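Local coordinates for protein glycine oxidase (Bacillus cereus ATCC 14579, PDB 7CYX) that probably catalyses the FAD-dependent oxidation of glycine by oxygen to glyoxylate, hydrogen peroxide and ammonium, a reaction that feeds thiamine diphosphate biosynthesis, at residues S17-A20 and H21-E25; P74-A77 and A78-E82. One frame throughout, in Å; residues are numbered along the deposited sequence.

Contact 1. Residues S17-A20 and H21-E25; sequences SSVA and HFLAE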
ATOM      1  N   SER A  17      18.448   2.405   1.267  1.00 45.24           N
ATOM      2  CA  SER A  17      17.406   3.294   0.790  1.00 44.20           C
ATOM      3  C   SER A  17      17.244   4.460   1.779  1.00 49.79           C
ATOM      4  O   SER A  17      17.060   5.598   1.342  1.00 52.80           O
ATOM      5  CB  SER A  17      16.116   2.566   0.542  1.00 42.17           C
ATOM      6  OG  SER A  17      16.274   1.576  -0.478  1.00 41.56           O
ATOM      7  N   SER A  18      17.361   4.203   3.092  1.00 43.80           N
ATOM      8  CA  SER A  18      17.234   5.298   4.071  1.00 46.15           C
ATOM      9  C   SER A  18      18.366   6.299   3.849  1.00 50.04           C
ATOM     10  O   SER A  18      18.141   7.484   3.765  1.00 51.24           O
ATOM     11  CB  SER A  18      17.221   4.814   5.493  1.00 49.04           C
ATOM     12  OG  SER A  18      17.279   5.894   6.420  1.00 44.22           O
ATOM     13  N   VAL A  19      19.589   5.783   3.713  1.00 53.06           N
ATOM     14  CA  VAL A  19      20.746   6.621   3.442  1.00 46.98           C
ATOM     15  C   VAL A  19      20.491   7.413   2.146  1.00 49.88           C
ATOM     16  O   VAL A  19      20.715   8.609   2.084  1.00 49.46           O
ATOM     17  CB  VAL A  19      22.027   5.759   3.390  1.00 43.71           C
ATOM     18  CG1 VAL A  19      23.236   6.550   2.934  1.00 46.19           C
ATOM     19  CG2 VAL A  19      22.326   5.104   4.740  1.00 45.41           C
ATOM     20  N   ALA A  20      20.006   6.735   1.100  1.00 51.90           N
ATOM     21  CA  ALA A  20      19.726   7.379  -0.172  1.00 51.15           C
ATOM     22  C   ALA A  20      18.769   8.558   0.055  1.00 51.25           C
ATOM     23  O   ALA A  20      19.003   9.622  -0.434  1.00 49.95           O
ATOM     24  CB  ALA A  20      19.161   6.377  -1.149  1.00 50.88           C
ATOM     25  N   HIS A  21      17.705   8.339   0.836  1.00 55.40           N
ATOM     26  CA  HIS A  21      16.682   9.350   1.090  1.00 51.40           C
ATOM     27  C   HIS A  21      17.297  10.626   1.671  1.00 52.93           C
ATOM     28  O   HIS A  21      17.089  11.675   1.128  1.00 57.71           O
ATOM     29  CB  HIS A  21      15.603   8.833   2.040  1.00 49.57           C
ATOM     30  CG  HIS A  21      14.762   9.916   2.635  1.00 49.20           C
ATOM     31  ND1 HIS A  21      13.752  10.537   1.929  1.00 55.05           N
ATOM     32  CD2 HIS A  21      14.798  10.516   3.844  1.00 47.85           C
ATOM     33  CE1 HIS A  21      13.188  11.463   2.685  1.00 52.40           C
ATOM     34  NE2 HIS A  21      13.812  11.469   3.870  1.00 50.43           N
ATOM     35  N   PHE A  22      17.999  10.511   2.806  1.00 53.43           N
ATOM     36  CA  PHE A  22      18.499  11.665   3.555  1.00 51.59           C
ATOM     37  C   PHE A  22      19.548  12.449   2.755  1.00 59.15           C
ATOM     38  O   PHE A  22      19.536  13.677   2.819  1.00 68.40           O
ATOM     39  CB  PHE A  22      19.042  11.249   4.923  1.00 49.11           C
ATOM     40  CG  PHE A  22      17.964  10.869   5.898  1.00 45.63           C
ATOM     41  CD1 PHE A  22      17.264  11.844   6.600  1.00 47.00           C
ATOM     42  CD2 PHE A  22      17.596   9.542   6.066  1.00 44.22           C
ATOM     43  CE1 PHE A  22      16.251  11.492   7.479  1.00 46.77           C
ATOM     44  CE2 PHE A  22      16.567   9.193   6.930  1.00 43.84           C
ATOM     45  CZ  PHE A  22      15.907  10.164   7.650  1.00 44.78           C
ATOM     46  N   LEU A  23      20.443  11.755   2.028  1.00 63.49           N
ATOM     47  CA  LEU A  23      21.511  12.402   1.226  1.00 55.14           C
ATOM     48  C   LEU A  23      20.902  13.188   0.065  1.00 60.02           C
ATOM     49  O   LEU A  23      21.160  14.377  -0.072  1.00 66.37           O
ATOM     50  CB  LEU A  23      22.473  11.355   0.666  1.00 54.98           C
ATOM     51  CG  LEU A  23      23.512  10.771   1.624  1.00 53.41           C
ATOM     52  CD1 LEU A  23      24.360   9.741   0.889  1.00 57.06           C
ATOM     53  CD2 LEU A  23      24.399  11.845   2.237  1.00 53.28           C
ATOM     54  N   ALA A  24      20.111  12.501  -0.766  1.00 60.43           N
ATOM     55  CA  ALA A  24      19.462  13.099  -1.957  1.00 60.86           C
ATOM     56  C   ALA A  24      18.579  14.285  -1.554  1.00 55.66           C
ATOM     57  O   ALA A  24      18.483  15.271  -2.264  1.00 59.09           O
ATOM     58  CB  ALA A  24      18.627  12.071  -2.686  1.00 57.42           C
ATOM     59  N   GLU A  25      17.900  14.151  -0.423  1.00 56.74           N
ATOM     60  CA  GLU A  25      17.047  15.210   0.089  1.00 64.39           C
ATOM     61  C   GLU A  25      17.861  16.502   0.267  1.00 61.64           C
ATOM     62  O   GLU A  25      17.341  17.578   0.034  1.00 67.16           O
ATOM     63  CB  GLU A  25      16.429  14.783   1.418  1.00 66.40           C
ATOM     64  CG  GLU A  25      15.020  15.293   1.610  1.00 75.61           C
ATOM     65  CD  GLU A  25      14.386  14.834   2.909  1.00 81.95           C
ATOM     66  OE1 GLU A  25      15.136  14.546   3.882  1.00 74.45           O
ATOM     67  OE2 GLU A  25      13.143  14.755   2.940  1.00 92.75           O
TER

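Contact 2. Residues P74-A77 and A78-E82; sequences PQLA and AVLRE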
ATOM      1  N   PRO A  74       6.745   9.328  13.105  1.00 58.95           N
ATOM      2  CA  PRO A  74       5.499  10.037  12.801  1.00 62.49           C
ATOM      3  C   PRO A  74       5.657  11.074  11.677  1.00 56.88           C
ATOM      4  O   PRO A  74       4.947  10.980  10.690  1.00 67.32           O
ATOM      5  CB  PRO A  74       5.091  10.670  14.145  1.00 62.62           C
ATOM      6  CG  PRO A  74       5.747   9.775  15.176  1.00 62.19           C
ATOM      7  CD  PRO A  74       7.065   9.370  14.539  1.00 61.90           C
ATOM      8  N   GLN A  75       6.614  11.998  11.799  1.00 57.77           N
ATOM      9  CA  GLN A  75       6.832  13.047  10.770  1.00 64.12           C
ATOM     10  C   GLN A  75       7.377  12.416   9.471  1.00 62.19           C
ATOM     11  O   GLN A  75       6.965  12.817   8.376  1.00 63.62           O
ATOM     12  CB  GLN A  75       7.709  14.184  11.314  1.00 64.70           C
ATOM     13  CG  GLN A  75       8.649  14.832  10.294  1.00 69.41           C
ATOM     14  CD  GLN A  75      10.026  14.194  10.229  1.00 81.83           C
ATOM     15  OE1 GLN A  75      10.635  13.859  11.250  1.00 78.59           O
ATOM     16  NE2 GLN A  75      10.550  14.031   9.017  1.00 79.32           N
ATOM     17  N   LEU A  76       8.295  11.448   9.584  1.00 61.96           N
ATOM     18  CA  LEU A  76       8.912  10.811   8.404  1.00 60.73           C
ATOM     19  C   LEU A  76       7.825  10.234   7.494  1.00 55.98           C
ATOM     20  O   LEU A  76       7.849  10.457   6.276  1.00 52.36           O
ATOM     21  CB  LEU A  76       9.867   9.702   8.851  1.00 63.84           C
ATOM     22  CG  LEU A  76      10.513   8.902   7.721  1.00 66.77           C
ATOM     23  CD1 LEU A  76      11.251   9.819   6.746  1.00 64.68           C
ATOM     24  CD2 LEU A  76      11.453   7.844   8.288  1.00 65.11           C
ATOM     25  N   ALA A  77       6.880   9.513   8.118  1.00 49.87           N
ATOM     26  CA  ALA A  77       5.764   8.862   7.458  1.00 53.91           C
ATOM     27  C   ALA A  77       4.962   9.864   6.611  1.00 58.45           C
ATOM     28  O   ALA A  77       4.742   9.629   5.423  1.00 59.54           O
ATOM     29  CB  ALA A  77       4.885   8.201   8.492  1.00 55.11           C
ATOM     30  N   ALA A  78       4.519  10.957   7.248  1.00 62.84           N
ATOM     31  CA  ALA A  78       3.707  12.019   6.618  1.00 63.68           C
ATOM     32  C   ALA A  78       4.435  12.588   5.405  1.00 59.65           C
ATOM     33  O   ALA A  78       3.823  12.746   4.350  1.00 61.40           O
ATOM     34  CB  ALA A  78       3.395  13.123   7.604  1.00 64.83           C
ATOM     35  N   VAL A  79       5.731  12.886   5.589  1.00 64.87           N
ATOM     36  CA  VAL A  79       6.605  13.444   4.548  1.00 61.32           C
ATOM     37  C   VAL A  79       6.637  12.493   3.350  1.00 60.66           C
ATOM     38  O   VAL A  79       6.469  12.927   2.225  1.00 67.95           O
ATOM     39  CB  VAL A  79       8.028  13.699   5.075  1.00 65.10           C
ATOM     40  CG1 VAL A  79       9.028  13.889   3.940  1.00 65.96           C
ATOM     41  CG2 VAL A  79       8.063  14.875   6.043  1.00 69.53           C
ATOM     42  N   LEU A  80       6.886  11.203   3.618  1.00 62.82           N
ATOM     43  CA  LEU A  80       7.096  10.208   2.575  1.00 56.40           C
ATOM     44  C   LEU A  80       5.798  10.033   1.770  1.00 54.94           C
ATOM     45  O   LEU A  80       5.812  10.083   0.538  1.00 52.58           O
ATOM     46  CB  LEU A  80       7.547   8.889   3.216  1.00 55.31           C
ATOM     47  CG  LEU A  80       8.981   8.840   3.756  1.00 57.94           C
ATOM     48  CD1 LEU A  80       9.197   7.562   4.549  1.00 55.28           C
ATOM     49  CD2 LEU A  80      10.019   8.946   2.650  1.00 55.05           C
ATOM     50  N   ARG A  81       4.682   9.831   2.477  1.00 55.30           N
ATOM     51  CA  ARG A  81       3.369   9.740   1.834  1.00 63.94           C
ATOM     52  C   ARG A  81       3.181  10.932   0.880  1.00 62.36           C
ATOM     53  O   ARG A  81       2.916  10.716  -0.306  1.00 57.73           O
ATOM     54  CB  ARG A  81       2.249   9.628   2.876  1.00 61.95           C
ATOM     55  CG  ARG A  81       0.847   9.855   2.327  1.00 67.96           C
ATOM     56  CD  ARG A  81       0.461   9.004   1.116  1.00 74.77           C
ATOM     57  NE  ARG A  81       0.031   9.795  -0.045  1.00 81.02           N
ATOM     58  CZ  ARG A  81      -0.914   9.447  -0.919  1.00 76.38           C
ATOM     59  NH1 ARG A  81      -1.747   8.457  -0.643  1.00 72.47           N
ATOM     60  NH2 ARG A  81      -1.033  10.108  -2.060  1.00 78.87           N
ATOM     61  N   GLU A  82       3.400  12.156   1.386  1.00 61.47           N
ATOM     62  CA  GLU A  82       3.151  13.392   0.641  1.00 71.83           C
ATOM     63  C   GLU A  82       4.051  13.477  -0.593  1.00 64.36           C
ATOM     64  O   GLU A  82       3.620  13.942  -1.629  1.00 65.26           O
ATOM     65  CB  GLU A  82       3.307  14.631   1.530  1.00 81.40           C
ATOM     66  CG  GLU A  82       1.969  15.140   2.054  1.00 86.35           C
ATOM     67  CD  GLU A  82       2.034  16.068   3.256  1.00 97.15           C
ATOM     68  OE1 GLU A  82       2.649  17.149   3.135  1.00 90.81           O
ATOM     69  OE2 GLU A  82       1.464  15.705   4.316  1.00 99.62           O
TER

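Contact 1. Residues S17-A20 and H21-E25
Ser18 and Phe22 meet one turn apart on helix 14-25, the helix of a Rossmann-type beta-alpha-beta unit, between strand 5-10 and strand 30-33. Regular i to i+4 hydrogen bonds carry the backbone through this part of the helix: His21 N gives to Ser17 O at 2.9 Å, and Ala24 N to Ala20 O at 3.1 Å, with Phe22 to Ser18 and Leu23 to Val19 between them.

The apolar contacts turn to the sheet and to helix 341-352. Val19 and Leu23 run alongside each other, their ends facing the same direction, with Val19 CG1 standing 4.0 Å from Leu23 CD1; Val19 packs on Ile9, while Leu23 reaches Val7, Val30 and Ala349. The branched valine thus covers strand 5-10, and the longer leucine touches both this strand and strand 30-33. Ala20 and Ala24 carry only a methyl each, and the small size lets the helix lie close to the strands, Ala20 against Ile9 and Ile32, Ala24 against Val30.

Polar groups in this buried helix find partners nearby. Ser17 OG bonds to Gly13 O, a turn back in the glycine-rich loop region, Ser18 OG to Ser341 O, and His21 ND1 to Ser165 OG. Each of these buried polar atoms is thus satisfied by a hydrogen bond, and the serine hydroxyls are short enough to reach carbonyls close to the helix.

The aromatic contacts centre on Phe22. Its CG lies anti to the carbonyl carbon (chi1 -73°), which swings the ring back along the helix toward Ser18. There the ring offers its edge: CD2 is 3.1 Å from Ser18 O, and Ser18 OG, in the ring plane, is 3.4 Å from Phe22 CE2. One face is covered by His21, whose CD2 sits over the ring centre, 3.6 Å above the plane of the Phe22 ring.

Contact 2. Residues P74-A77 and A78-E82
Gln75 O and Leu76 O receive the amides of Val79 and Leu80 in an ordinary alpha-helical ladder, Leu80 N to Leu76 O measuring 2.9 Å. The bond from Arg81 N to Ala77 O, 3.0 Å long, is nearly straight at 176°. Ala78 N to Pro74 O, by contrast, is weak at 3.5 Å. Pro74 has no amide hydrogen to give, yet its carbonyl can still accept.

On the buried side, Leu76 and Leu80 cross obliquely. Leu76 CG is held anti to its own amide nitrogen (chi1 176°), while in Leu80 CG is anti to the carbonyl carbon (chi1 -73°) and leans back toward the preceding turn. The branches therefore converge: Leu80 CD1 comes within 3.7 Å of Leu76 CG and 3.8 Å of Leu76 CD1. Leu80 CG also rests 3.2 Å from Leu76 O. Both leucines suit this side because it lies against helix 155-168, Leu76 on Phe162 and Leu80 on Leu158 and Ala161. Ala77, a slim residue, fits under Ile88 and Tyr90 of the following loop.

The remaining pair is more exposed. Gln75 and Val79 run side by side, and the glutamine chain bends to carry its amide forward along the helix, NE2 4.0 Å from Val79 CG2. An amide is at home near solvent, and the methyl gives it an apolar neighbour.

The end of Arg81 leads off the helix. Its long chain carries the guanidinium to the second subunit, where NH1 forms a salt bridge with Asp87 of that subunit. Helix 73-84 is thus an amphipathic helix of the FAD-dependent oxidoreductase fold: two leucines one turn apart pack against helix 155-168, while the salt bridge of Arg81 reaches across to the second subunit.

In the fold
From the N terminus, the chain leaves strand 5-10, passes the glycine-rich turn and enters helix 14-25, where contact 1 spans neighbouring helical turns. It then passes strand 30-33 and helix 61-70 before contact 2 does the same within helix 73-84. Neither closes a long loop; the two follow in series, without nesting or crossing. They touch in space, since the imidazole of His21 packs on the two leucines of contact 2, its CE1 4.0 Å from Leu80 CD2. Helix 155-168 completes the cluster, with Phe162 and Ser165 meeting side chains from both helices. The nucleotide-binding unit is thereby joined to a helix that reaches the second subunit.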